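Local coordinates for binary enterotoxin of Clostridium perfringens component a (Clostridium perfringens, PDB 5WTZ), which probably transfers ADP-ribose from NAD+ to actin, acting as the enzymatic component of an iota-like binary enterotoxin, at residues A[62-67]-A[346-351]; A[56-61]-A[400-405]; A[295-300]-A[341-346]; A[50-55]-A[70-75]. One frame throughout, in Å; residues are numbered along the deposited sequence.

Contact 1 (A[62-67]-A[346-351])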
# COMPACT_ATOMS: atom_id res chain seq x y z
N ALA A 62 -8.73 -6.85 8.34
CA ALA A 62 -9.49 -7.45 9.43
C ALA A 62 -8.89 -8.75 9.95
O ALA A 62 -8.01 -9.38 9.33
CB ALA A 62 -10.93 -7.70 8.99
N LEU A 63 -9.42 -9.19 11.10
CA LEU A 63 -9.12 -10.50 11.63
C LEU A 63 -9.68 -11.57 10.71
O LEU A 63 -10.56 -11.29 9.90
CB LEU A 63 -9.69 -10.67 13.04
CG LEU A 63 -9.03 -9.83 14.13
CD1 LEU A 63 -9.98 -9.73 15.31
CD2 LEU A 63 -7.72 -10.48 14.54
N ASP A 64 -9.19 -12.79 10.86
CA ASP A 64 -9.50 -13.88 9.92
C ASP A 64 -10.97 -14.24 9.79
O ASP A 64 -11.43 -14.53 8.69
CB ASP A 64 -8.71 -15.13 10.30
CG ASP A 64 -7.23 -14.98 10.04
OD1 ASP A 64 -6.77 -13.82 9.87
OD2 ASP A 64 -6.53 -16.01 9.97
N ASN A 65 -11.72 -14.25 10.89
CA ASN A 65 -13.11 -14.66 10.82
C ASN A 65 -14.05 -13.49 11.00
O ASN A 65 -15.16 -13.61 11.51
CB ASN A 65 -13.42 -15.76 11.84
CG ASN A 65 -12.67 -17.04 11.54
OD1 ASN A 65 -12.13 -17.68 12.45
ND2 ASN A 65 -12.55 -17.37 10.26
N TYR A 66 -13.55 -12.33 10.58
CA TYR A 66 -14.37 -11.17 10.31
C TYR A 66 -15.20 -11.47 9.07
O TYR A 66 -14.65 -11.68 7.99
CB TYR A 66 -13.45 -9.97 10.09
CG TYR A 66 -14.06 -8.70 9.57
CD1 TYR A 66 -14.47 -7.70 10.44
CD2 TYR A 66 -14.14 -8.46 8.20
CE1 TYR A 66 -14.98 -6.52 9.96
CE2 TYR A 66 -14.65 -7.27 7.71
CZ TYR A 66 -15.07 -6.30 8.60
OH TYR A 66 -15.59 -5.12 8.13
N GLU A 67 -16.52 -11.52 9.22
CA GLU A 67 -17.35 -11.87 8.06
C GLU A 67 -17.89 -10.64 7.35
O GLU A 67 -18.29 -10.72 6.19
CB GLU A 67 -18.50 -12.80 8.45
CG GLU A 67 -18.75 -13.86 7.38
CD GLU A 67 -20.07 -14.59 7.55
OE1 GLU A 67 -20.69 -14.46 8.62
OE2 GLU A 67 -20.48 -15.28 6.59
N LEU A 346 1.04 -11.20 5.15
CA LEU A 346 -0.41 -11.06 4.99
C LEU A 346 -0.87 -9.77 5.64
O LEU A 346 -0.31 -9.34 6.64
CB LEU A 346 -1.17 -12.24 5.60
CG LEU A 346 -0.82 -13.66 5.15
CD1 LEU A 346 -1.74 -14.66 5.81
CD2 LEU A 346 -0.86 -13.81 3.62
N SER A 347 -1.91 -9.16 5.07
CA SER A 347 -2.49 -7.95 5.62
C SER A 347 -3.46 -8.28 6.76
O SER A 347 -3.86 -7.38 7.51
CB SER A 347 -3.21 -7.13 4.53
OG SER A 347 -4.17 -7.91 3.82
N ASN A 348 -3.83 -9.57 6.90
CA ASN A 348 -4.70 -10.06 7.99
C ASN A 348 -4.27 -9.53 9.35
O ASN A 348 -3.08 -9.49 9.66
CB ASN A 348 -4.71 -11.60 8.08
CG ASN A 348 -5.14 -12.28 6.79
OD1 ASN A 348 -4.69 -11.93 5.71
ND2 ASN A 348 -6.01 -13.28 6.91
N ASN A 349 -5.24 -9.15 10.19
CA ASN A 349 -4.92 -8.84 11.58
C ASN A 349 -4.46 -10.12 12.31
O ASN A 349 -4.78 -11.22 11.88
CB ASN A 349 -6.12 -8.22 12.29
CG ASN A 349 -5.72 -7.38 13.50
OD1 ASN A 349 -4.55 -7.35 13.90
ND2 ASN A 349 -6.71 -6.68 14.08
N ILE A 350 -3.69 -9.95 13.38
CA ILE A 350 -3.20 -11.08 14.17
C ILE A 350 -3.83 -11.03 15.56
O ILE A 350 -3.81 -9.97 16.20
CB ILE A 350 -1.66 -11.06 14.30
CG1 ILE A 350 -1.00 -11.20 12.92
CG2 ILE A 350 -1.19 -12.17 15.23
CD1 ILE A 350 0.48 -10.84 12.91
N SER A 351 -4.40 -12.15 16.00
CA SER A 351 -5.17 -12.20 17.25
C SER A 351 -4.44 -11.61 18.44
O SER A 351 -5.02 -10.84 19.21
CB SER A 351 -5.57 -13.64 17.58
OG SER A 351 -6.64 -14.07 16.74
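N349 packs against L63 through CB, CG and ND2, an example of how an asparagine can serve as both an apolar and a polar partner. Its CB lies 3.6 Å from L63 CD2 and also borders the backbone N of L63. CG is anti to the backbone N (chi1 -156°), and from there it sits against L63 CD2. At the tip the two branches part. ND2 passes 3.9 Å from L63 CG before bonding to A354 O, while OD1 turns back to accept the next amide, I350 N, at 2.8 Å. The L63 branch also extends to S351, whose backbone N is 4.0 Å from CD2.

Both segments are loops. Residues 62-67 follow helix 36-61 and form a type I turn from L63 to Y66. Residues 346-351 lie between strands 341-344 and 358-364, and I350 belongs to the NAD pocket. The contact therefore joins the two tandem ADP-ribosyltransferase units of the chain.

Two hydrogen bonds flank the L63-N349 packing. N349 N gives a nearly straight one to A62 O (2.9 Å, 167°), approaching from above the carbonyl plane. N348 ND2 reaches D64 OD1 at 3.1 Å; the acceptor lies in the amide plane, but the donor stands above the carboxylate, the two planes being 79° apart. The other end of that amide, N348 OD1, is taken by N218 ND2.

Contact 2 (A[56-61]-A[400-405])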
# COMPACT_ATOMS: atom_id res chain seq x y z
N SER A 56 -13.04 -2.27 1.17
CA SER A 56 -11.94 -3.13 0.74
C SER A 56 -10.78 -3.04 1.73
O SER A 56 -10.10 -4.03 1.99
CB SER A 56 -11.46 -2.77 -0.66
OG SER A 56 -10.70 -1.58 -0.65
N ILE A 57 -10.58 -1.85 2.28
CA ILE A 57 -9.53 -1.62 3.27
C ILE A 57 -9.84 -2.31 4.61
O ILE A 57 -8.99 -3.06 5.13
CB ILE A 57 -9.32 -0.11 3.48
CG1 ILE A 57 -8.72 0.48 2.19
CG2 ILE A 57 -8.42 0.14 4.67
CD1 ILE A 57 -8.52 1.99 2.20
N LYS A 58 -11.03 -2.06 5.14
CA LYS A 58 -11.54 -2.75 6.34
C LYS A 58 -11.33 -4.25 6.23
O LYS A 58 -10.80 -4.90 7.14
CB LYS A 58 -13.04 -2.48 6.54
CG LYS A 58 -13.41 -1.08 6.99
CD LYS A 58 -14.93 -0.92 6.97
CE LYS A 58 -15.35 0.46 7.43
NZ LYS A 58 -15.06 0.65 8.88
N LYS A 59 -11.77 -4.81 5.10
CA LYS A 59 -11.82 -6.25 4.94
C LYS A 59 -10.43 -6.86 4.91
O LYS A 59 -10.17 -7.87 5.56
CB LYS A 59 -12.58 -6.62 3.66
CG LYS A 59 -12.78 -8.12 3.47
CD LYS A 59 -13.26 -8.42 2.06
CE LYS A 59 -13.40 -9.93 1.83
NZ LYS A 59 -14.26 -10.56 2.85
N LYS A 60 -9.52 -6.26 4.14
CA LYS A 60 -8.22 -6.88 3.96
C LYS A 60 -7.34 -6.76 5.21
O LYS A 60 -6.44 -7.57 5.40
CB LYS A 60 -7.51 -6.29 2.74
CG LYS A 60 -7.08 -4.85 2.82
CD LYS A 60 -6.71 -4.42 1.41
CE LYS A 60 -5.92 -3.13 1.35
NZ LYS A 60 -5.73 -2.76 -0.09
N PHE A 61 -7.62 -5.78 6.07
CA PHE A 61 -6.85 -5.66 7.31
C PHE A 61 -7.52 -6.31 8.53
O PHE A 61 -6.96 -6.33 9.62
CB PHE A 61 -6.56 -4.20 7.61
CG PHE A 61 -5.54 -3.58 6.70
CD1 PHE A 61 -4.22 -3.97 6.77
CD2 PHE A 61 -5.91 -2.62 5.76
CE1 PHE A 61 -3.26 -3.42 5.92
CE2 PHE A 61 -4.96 -2.06 4.91
CZ PHE A 61 -3.63 -2.47 5.00
N GLU A 400 -5.63 6.74 7.48
CA GLU A 400 -6.51 6.29 8.56
C GLU A 400 -7.65 5.43 8.03
O GLU A 400 -8.17 5.66 6.93
CB GLU A 400 -7.06 7.49 9.33
CG GLU A 400 -7.84 8.46 8.45
CD GLU A 400 -8.41 9.62 9.23
OE1 GLU A 400 -9.21 9.38 10.16
OE2 GLU A 400 -8.06 10.78 8.90
N TYR A 401 -8.04 4.41 8.79
CA TYR A 401 -9.35 3.80 8.57
C TYR A 401 -9.93 3.40 9.91
O TYR A 401 -9.22 3.35 10.91
CB TYR A 401 -9.27 2.60 7.62
CG TYR A 401 -9.01 1.27 8.28
CD1 TYR A 401 -7.73 0.91 8.66
CD2 TYR A 401 -10.06 0.36 8.53
CE1 TYR A 401 -7.48 -0.33 9.26
CE2 TYR A 401 -9.81 -0.87 9.14
CZ TYR A 401 -8.52 -1.20 9.50
OH TYR A 401 -8.26 -2.41 10.11
N TYR A 402 -11.22 3.14 9.93
CA TYR A 402 -11.88 2.81 11.17
C TYR A 402 -12.12 1.31 11.29
O TYR A 402 -12.91 0.74 10.54
CB TYR A 402 -13.20 3.57 11.29
CG TYR A 402 -13.92 3.30 12.59
CD1 TYR A 402 -13.43 3.81 13.79
CD2 TYR A 402 -15.06 2.52 12.62
CE1 TYR A 402 -14.08 3.56 14.99
CE2 TYR A 402 -15.72 2.27 13.82
CZ TYR A 402 -15.23 2.78 15.00
OH TYR A 402 -15.89 2.52 16.18
N ASP A 403 -11.42 0.68 12.23
CA ASP A 403 -11.67 -0.72 12.58
C ASP A 403 -12.84 -0.77 13.54
O ASP A 403 -12.70 -0.46 14.72
CB ASP A 403 -10.43 -1.37 13.22
CG ASP A 403 -10.60 -2.88 13.45
OD1 ASP A 403 -11.74 -3.40 13.36
OD2 ASP A 403 -9.59 -3.56 13.73
N GLU A 404 -14.00 -1.18 13.02
CA GLU A 404 -15.25 -1.14 13.77
C GLU A 404 -15.44 -2.37 14.63
O GLU A 404 -16.38 -2.45 15.42
CB GLU A 404 -16.44 -0.99 12.81
CG GLU A 404 -16.84 -2.26 12.05
CD GLU A 404 -15.91 -2.59 10.87
OE1 GLU A 404 -15.16 -1.70 10.41
OE2 GLU A 404 -15.95 -3.75 10.41
N SER A 405 -14.55 -3.34 14.48
CA SER A 405 -14.71 -4.62 15.16
C SER A 405 -14.40 -4.52 16.66
O SER A 405 -13.52 -3.76 17.09
CB SER A 405 -13.82 -5.69 14.52
OG SER A 405 -12.45 -5.49 14.83
O HOH W 1 -10.28 -4.17 9.70
O HOH W 2 -7.06 -4.04 11.88
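K58 and Y401 meet where helix 36-61 of the N-terminal ADP-ribosyltransferase unit lies across strand 391-403 in the central sheet of the C-terminal one. The local axes approach to 8.8 Å at 65°, a helix-on-sheet packing between the two units.

The Y401 ring fills the crossing. I57 CG2 sits over one of its faces, 4.2 Å from the ring centroid, in a CH-pi contact; the two side chains run past each other in opposite directions. K58 approaches obliquely, its CA 3.8 Å from Y401 CE2. Farther out, F61 CB comes within 3.5 Å of Y401 OH. I359, two strands away in the same sheet (358-364), packs on both Y401 and F61. The phenol oxygen is tied in by two waters: one is held by K58 O, while the other bridges F61 O and D403 OD2.

The lysine itself runs extended from CB to CE and bends only at its last torsion (chi4 -68°), which sets NZ between Y402 O, on the strand, and the carboxylate of E404 just past its end. Y402 O receives one bond at 2.7 Å in its carbonyl plane, and E404 OE1 receives the other at 2.8 Å as a salt bridge, met on the anti side but tilted out of the carboxylate plane. E404 folds back at chi2 (-77°), and its OE2 is held by Y66 OH.

With a carboxylate and a carbonyl both facing NZ, the ammonium charge is probably well stabilised, so a polar anchor secures one flank of an otherwise largely apolar, water-edged ring contact.

Contact 3 (A[295-300]-A[341-346]). With NAD (nicotinamide-adenine-dinucleotide), chain B.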
# COMPACT_ATOMS: atom_id res chain seq x y z
N ILE A 295 8.87 -6.94 -2.37
CA ILE A 295 7.66 -7.51 -1.78
C ILE A 295 7.08 -6.50 -0.78
O ILE A 295 7.80 -5.70 -0.18
CB ILE A 295 7.95 -8.89 -1.10
CG1 ILE A 295 6.64 -9.62 -0.77
CG2 ILE A 295 8.88 -8.76 0.10
CD1 ILE A 295 6.84 -11.11 -0.41
N ILE A 296 5.76 -6.51 -0.65
CA ILE A 296 5.08 -5.77 0.41
C ILE A 296 4.92 -6.69 1.63
O ILE A 296 4.48 -7.83 1.51
CB ILE A 296 3.69 -5.27 -0.05
CG1 ILE A 296 3.83 -4.26 -1.21
CG2 ILE A 296 2.95 -4.68 1.15
CD1 ILE A 296 4.85 -3.13 -0.93
N THR A 297 5.29 -6.21 2.82
CA THR A 297 5.04 -6.97 4.04
C THR A 297 4.43 -6.05 5.11
O THR A 297 4.42 -4.84 4.96
CB THR A 297 6.32 -7.66 4.56
OG1 THR A 297 5.96 -8.64 5.54
CG2 THR A 297 7.34 -6.63 5.13
N TYR A 298 3.92 -6.64 6.19
CA TYR A 298 3.09 -5.93 7.17
C TYR A 298 3.54 -6.11 8.61
O TYR A 298 4.17 -7.10 8.96
CB TYR A 298 1.62 -6.38 7.06
CG TYR A 298 1.00 -6.19 5.68
CD1 TYR A 298 1.12 -7.18 4.69
CD2 TYR A 298 0.29 -5.03 5.38
CE1 TYR A 298 0.54 -7.00 3.44
CE2 TYR A 298 -0.29 -4.84 4.12
CZ TYR A 298 -0.14 -5.81 3.16
OH TYR A 298 -0.73 -5.62 1.94
N ARG A 299 3.18 -5.17 9.48
CA ARG A 299 3.51 -5.32 10.89
C ARG A 299 2.47 -4.60 11.73
O ARG A 299 2.13 -3.45 11.44
CB ARG A 299 4.91 -4.77 11.20
CG ARG A 299 5.30 -4.91 12.68
CD ARG A 299 6.74 -4.45 12.96
NE ARG A 299 6.87 -4.20 14.40
CZ ARG A 299 6.94 -5.17 15.31
NH1 ARG A 299 6.95 -6.45 14.94
NH2 ARG A 299 7.01 -4.85 16.60
N ARG A 300 1.94 -5.29 12.74
CA ARG A 300 1.12 -4.67 13.76
C ARG A 300 2.08 -4.10 14.79
O ARG A 300 2.74 -4.84 15.53
CB ARG A 300 0.15 -5.68 14.35
CG ARG A 300 -0.75 -6.33 13.28
CD ARG A 300 -1.53 -5.26 12.51
NE ARG A 300 -2.25 -5.74 11.32
CZ ARG A 300 -3.54 -5.54 11.09
NH1 ARG A 300 -4.28 -4.90 11.99
NH2 ARG A 300 -4.12 -5.98 9.99
N ILE A 341 13.08 -6.91 12.91
CA ILE A 341 11.69 -6.58 12.58
C ILE A 341 10.88 -7.83 12.20
O ILE A 341 11.09 -8.42 11.13
CB ILE A 341 11.58 -5.56 11.43
CG1 ILE A 341 12.63 -4.46 11.58
CG2 ILE A 341 10.14 -5.01 11.36
CD1 ILE A 341 12.61 -3.45 10.43
N SER A 342 9.97 -8.21 13.09
CA SER A 342 8.98 -9.25 12.81
C SER A 342 7.83 -8.71 11.94
O SER A 342 7.04 -7.84 12.35
CB SER A 342 8.43 -9.86 14.11
OG SER A 342 9.32 -10.83 14.64
N THR A 343 7.75 -9.22 10.72
CA THR A 343 6.70 -8.80 9.79
C THR A 343 5.94 -10.01 9.28
O THR A 343 6.44 -11.13 9.34
CB THR A 343 7.24 -8.02 8.55
OG1 THR A 343 7.78 -8.94 7.59
CG2 THR A 343 8.30 -7.00 8.94
N THR A 344 4.73 -9.78 8.80
CA THR A 344 3.93 -10.83 8.20
C THR A 344 3.53 -10.39 6.80
O THR A 344 3.09 -9.26 6.59
CB THR A 344 2.68 -11.16 9.07
OG1 THR A 344 1.87 -12.13 8.40
CG2 THR A 344 1.82 -9.92 9.32
N VAL A 345 3.67 -11.28 5.83
CA VAL A 345 3.37 -10.91 4.46
C VAL A 345 1.87 -10.85 4.17
O VAL A 345 1.47 -10.47 3.06
CB VAL A 345 4.04 -11.85 3.47
CG1 VAL A 345 5.56 -11.78 3.69
CG2 VAL A 345 3.52 -13.27 3.61
N LEU A 346 1.04 -11.20 5.15
CA LEU A 346 -0.41 -11.06 4.99
C LEU A 346 -0.87 -9.77 5.64
O LEU A 346 -0.31 -9.34 6.64
CB LEU A 346 -1.17 -12.24 5.60
CG LEU A 346 -0.82 -13.66 5.15
CD1 LEU A 346 -1.74 -14.66 5.81
CD2 LEU A 346 -0.86 -13.81 3.62
PA NAD B . 8.60 -7.04 19.18
O1A NAD B . 9.80 -7.50 19.97
O2A NAD B . 8.77 -6.43 17.83
O5B NAD B . 7.74 -5.99 20.05
C5B NAD B . 7.56 -6.11 21.47
C4B NAD B . 7.29 -4.73 22.05
O4B NAD B . 8.44 -3.92 21.83
C3B NAD B . 6.10 -4.05 21.38
O3B NAD B . 5.38 -3.31 22.37
C2B NAD B . 6.77 -3.11 20.38
O2B NAD B . 5.99 -1.94 20.11
C1B NAD B . 8.09 -2.77 21.06
N9A NAD B . 9.12 -2.53 20.02
C8A NAD B . 9.51 -3.38 19.06
N7A NAD B . 10.47 -2.81 18.27
C5A NAD B . 10.67 -1.57 18.74
C6A NAD B . 11.54 -0.43 18.39
N6A NAD B . 12.39 -0.52 17.34
N1A NAD B . 11.44 0.70 19.13
C2A NAD B . 10.60 0.79 20.18
N3A NAD B . 9.79 -0.21 20.56
C4A NAD B . 9.78 -1.39 19.88
O3 NAD B . 7.64 -8.32 19.04
PN NAD B . 6.09 -8.40 18.61
O1N NAD B . 5.99 -7.96 17.17
O2N NAD B . 5.27 -7.74 19.69
O5D NAD B . 5.88 -9.99 18.73
C5D NAD B . 6.73 -10.91 18.03
C4D NAD B . 6.07 -12.28 18.04
O4D NAD B . 4.97 -12.28 17.12
C3D NAD B . 7.03 -13.33 17.51
O3D NAD B . 6.60 -14.60 18.01
C2D NAD B . 6.81 -13.27 16.02
O2D NAD B . 7.12 -14.52 15.39
C1D NAD B . 5.34 -12.88 15.89
N1N NAD B . 5.06 -11.93 14.79
C2N NAD B . 4.58 -10.70 15.04
C3N NAD B . 4.32 -9.81 13.99
C7N NAD B . 3.77 -8.43 14.24
O7N NAD B . 3.97 -7.83 15.30
N7N NAD B . 3.04 -7.92 13.26
C4N NAD B . 4.53 -10.19 12.67
C5N NAD B . 5.03 -11.46 12.44
C6N NAD B . 5.28 -12.31 13.52
O HOH W 3 2.60 -9.60 0.80
O HOH W 4 -0.93 -7.74 9.31
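Y298 and T344 are joined by backbone hydrogen bonding as a single antiparallel hydrogen-bonded pair. T344 N gives the straighter bond, 2.7 Å to Y298 O, while Y298 N returns one to T344 O. A lone bridge is consistent with short strand axes 112° apart.

Among side-chain polar contacts, T297 OG1 lies 2.8 Å from T343 OG1 and 3.1 Å from T344 O; T343 OG1 is also bonded to V385 O. R299 CG is anti to the backbone N (chi1 -180°), and the chain is extended from there to NE. Its NH1 meets S342 O at 2.9 Å in the guanidinium plane and on a lone pair of the carbonyl. V345 O lies at the edge of the Y298 ring, near its plane, with Y298 CD1 3.2 Å from L346 O, and Y298 OH bonds to N215.

S342, T343 and T344 probably correspond to the Ser-Thr-Ser motif of arginine-specific ADP-ribosyltransferases, here Ser-Thr-Thr, with R299 as the family arginine. S342 OG bonds to E384, another NAD-binding residue.

Ligand contacts share the same guanidinium. R299 NH1 also bonds to NAD O1N at 2.9 Å, NH2 adds weak bonds to both phosphates, and NE pairs with E305. The nicotinamide ring lies beside strand 341-344, C4N being 3.5 Å from S342 O.

Apolar packing is slighter: I295 CD1 touches V345 CG1, and R299 CD rests 3.8 Å from I341 CG2. One water donates to both I296 O and V345 O.

Contact 4 (A[50-55]-A[70-75])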
# COMPACT_ATOMS: atom_id res chain seq x y z
N SER A 50 -17.03 5.24 -2.86
CA SER A 50 -16.25 5.52 -1.66
C SER A 50 -16.49 4.46 -0.58
O SER A 50 -15.55 4.00 0.08
CB SER A 50 -16.58 6.92 -1.12
OG SER A 50 -15.73 7.23 -0.04
N GLU A 51 -17.74 4.05 -0.43
CA GLU A 51 -18.10 3.03 0.54
C GLU A 51 -17.47 1.66 0.19
O GLU A 51 -16.96 0.97 1.06
CB GLU A 51 -19.61 2.93 0.63
CG GLU A 51 -20.17 1.64 1.17
CD GLU A 51 -21.66 1.74 1.36
OE1 GLU A 51 -22.43 1.45 0.41
OE2 GLU A 51 -22.05 2.11 2.48
N ILE A 52 -17.51 1.29 -1.09
CA ILE A 52 -16.88 0.05 -1.54
C ILE A 52 -15.37 0.09 -1.32
O ILE A 52 -14.76 -0.88 -0.83
CB ILE A 52 -17.20 -0.20 -3.02
CG1 ILE A 52 -18.70 -0.48 -3.14
CG2 ILE A 52 -16.33 -1.36 -3.58
CD1 ILE A 52 -19.26 -0.37 -4.53
N ASN A 53 -14.75 1.21 -1.67
CA ASN A 53 -13.31 1.29 -1.56
C ASN A 53 -12.86 1.31 -0.10
O ASN A 53 -11.86 0.69 0.25
CB ASN A 53 -12.77 2.51 -2.31
CG ASN A 53 -12.82 2.32 -3.81
OD1 ASN A 53 -12.70 1.20 -4.31
ND2 ASN A 53 -12.99 3.41 -4.54
N SER A 54 -13.63 1.98 0.75
CA SER A 54 -13.27 2.02 2.16
C SER A 54 -13.44 0.63 2.76
O SER A 54 -12.61 0.20 3.57
CB SER A 54 -14.12 3.06 2.90
OG SER A 54 -13.64 4.36 2.59
N TYR A 55 -14.48 -0.07 2.33
CA TYR A 55 -14.70 -1.44 2.79
C TYR A 55 -13.56 -2.39 2.39
O TYR A 55 -13.16 -3.23 3.19
CB TYR A 55 -16.04 -1.98 2.27
CG TYR A 55 -16.34 -3.38 2.76
CD1 TYR A 55 -16.81 -3.60 4.05
CD2 TYR A 55 -16.11 -4.49 1.95
CE1 TYR A 55 -17.07 -4.88 4.52
CE2 TYR A 55 -16.37 -5.78 2.40
CZ TYR A 55 -16.84 -5.97 3.69
OH TYR A 55 -17.09 -7.23 4.14
N GLU A 70 -21.95 -8.87 3.64
CA GLU A 70 -21.95 -9.84 2.54
C GLU A 70 -22.13 -9.22 1.17
O GLU A 70 -21.53 -9.67 0.20
CB GLU A 70 -23.03 -10.90 2.78
CG GLU A 70 -22.49 -12.14 3.47
CD GLU A 70 -21.24 -12.69 2.78
OE1 GLU A 70 -21.31 -13.00 1.57
OE2 GLU A 70 -20.20 -12.82 3.45
N THR A 71 -22.95 -8.18 1.08
CA THR A 71 -23.19 -7.47 -0.16
C THR A 71 -21.92 -6.83 -0.71
O THR A 71 -21.65 -6.88 -1.91
CB THR A 71 -24.24 -6.38 0.04
OG1 THR A 71 -25.42 -6.98 0.58
CG2 THR A 71 -24.55 -5.66 -1.27
N LEU A 72 -21.15 -6.23 0.18
CA LEU A 72 -19.93 -5.54 -0.22
C LEU A 72 -18.84 -6.54 -0.59
O LEU A 72 -17.98 -6.26 -1.42
CB LEU A 72 -19.47 -4.61 0.90
CG LEU A 72 -20.33 -3.36 1.03
CD1 LEU A 72 -19.77 -2.43 2.09
CD2 LEU A 72 -20.44 -2.65 -0.32
N ASN A 73 -18.89 -7.72 0.03
CA ASN A 73 -18.01 -8.81 -0.35
C ASN A 73 -18.25 -9.18 -1.81
O ASN A 73 -17.31 -9.25 -2.60
CB ASN A 73 -18.23 -10.01 0.56
CG ASN A 73 -17.65 -9.80 1.95
OD1 ASN A 73 -16.76 -8.97 2.14
ND2 ASN A 73 -18.17 -10.53 2.93
N GLU A 74 -19.52 -9.38 -2.17
CA GLU A 74 -19.88 -9.71 -3.55
C GLU A 74 -19.48 -8.59 -4.49
O GLU A 74 -18.94 -8.83 -5.57
CB GLU A 74 -21.39 -9.99 -3.68
CG GLU A 74 -21.92 -11.05 -2.73
CD GLU A 74 -21.16 -12.37 -2.83
OE1 GLU A 74 -21.20 -13.00 -3.91
OE2 GLU A 74 -20.52 -12.76 -1.83
N ASP A 75 -19.75 -7.35 -4.08
CA ASP A 75 -19.31 -6.20 -4.84
C ASP A 75 -17.80 -6.23 -5.12
O ASP A 75 -17.37 -6.05 -6.26
CB ASP A 75 -19.70 -4.91 -4.12
CG ASP A 75 -21.20 -4.72 -4.08
OD1 ASP A 75 -21.86 -5.14 -5.05
OD2 ASP A 75 -21.72 -4.16 -3.09
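Y55 and L72 make the tightly packed part of this contact. L72 CB lies over one face of the tyrosine ring, 3.7 Å from its centroid and offset toward the rim, as a CH-pi contact. Its CD1 continues across the base of the ring and comes to 3.6 Å from Y55 CG. Y55 CB points toward the other helix, and CG is anti to the backbone N (chi1 -178°). At the far end Y55 OH gives a hydrogen bond to N73 OD1, 2.7 Å away; the acceptor lies in the ring plane, whereas the hydroxyl stands above the amide carbonyl plane.

The two segments belong to consecutive helices, 36-61 and 70-83, of the N-terminal ADP-ribosyltransferase unit. Joined by a short loop, they cross almost perpendicularly, at 91°, with local axes 10.1 Å apart, an ordinary helix-packing distance that is filled here by Y55 and L72. The polar atoms at the phenol end are well supplied: Y55 OH also bonds to I69 N, and N73 OD1 to K59 NZ. N73 ND2, for its part, binds E70 OE2 and E67 O, which would fix the rotation of the amide.

Packing is slacker elsewhere. I52 CG1 touches L72 CD2 at 4.0 Å, and L76 and I79 of helix 70-83 also pack against I52. Toward solvent lies the exposed E51, whose aliphatic CG just grazes L72 CD1 at 4.2 Å while its extended chain carries the carboxylate onward.

How the contacts relate
From the N terminus, contact 4 closes first, a short loop that folds helix 70-83 against helix 36-61 within the N-terminal unit. Contacts 2 and 1 both start inside that loop and cross it, since their partners lie in the C-terminal unit. Contact 2 closes the longest loop, contact 1 nests within it, and contact 3 nests within both. Contact 3 follows contact 4 in series and joins two strands of the C-terminal unit beside NAD. Of these four, contacts 1 and 2 join the two units, and R300 connects them to the pocket: its NH2 binds both F61 O and S347 O. At the other end, K59 NZ links contact 2 to N73 of contact 4.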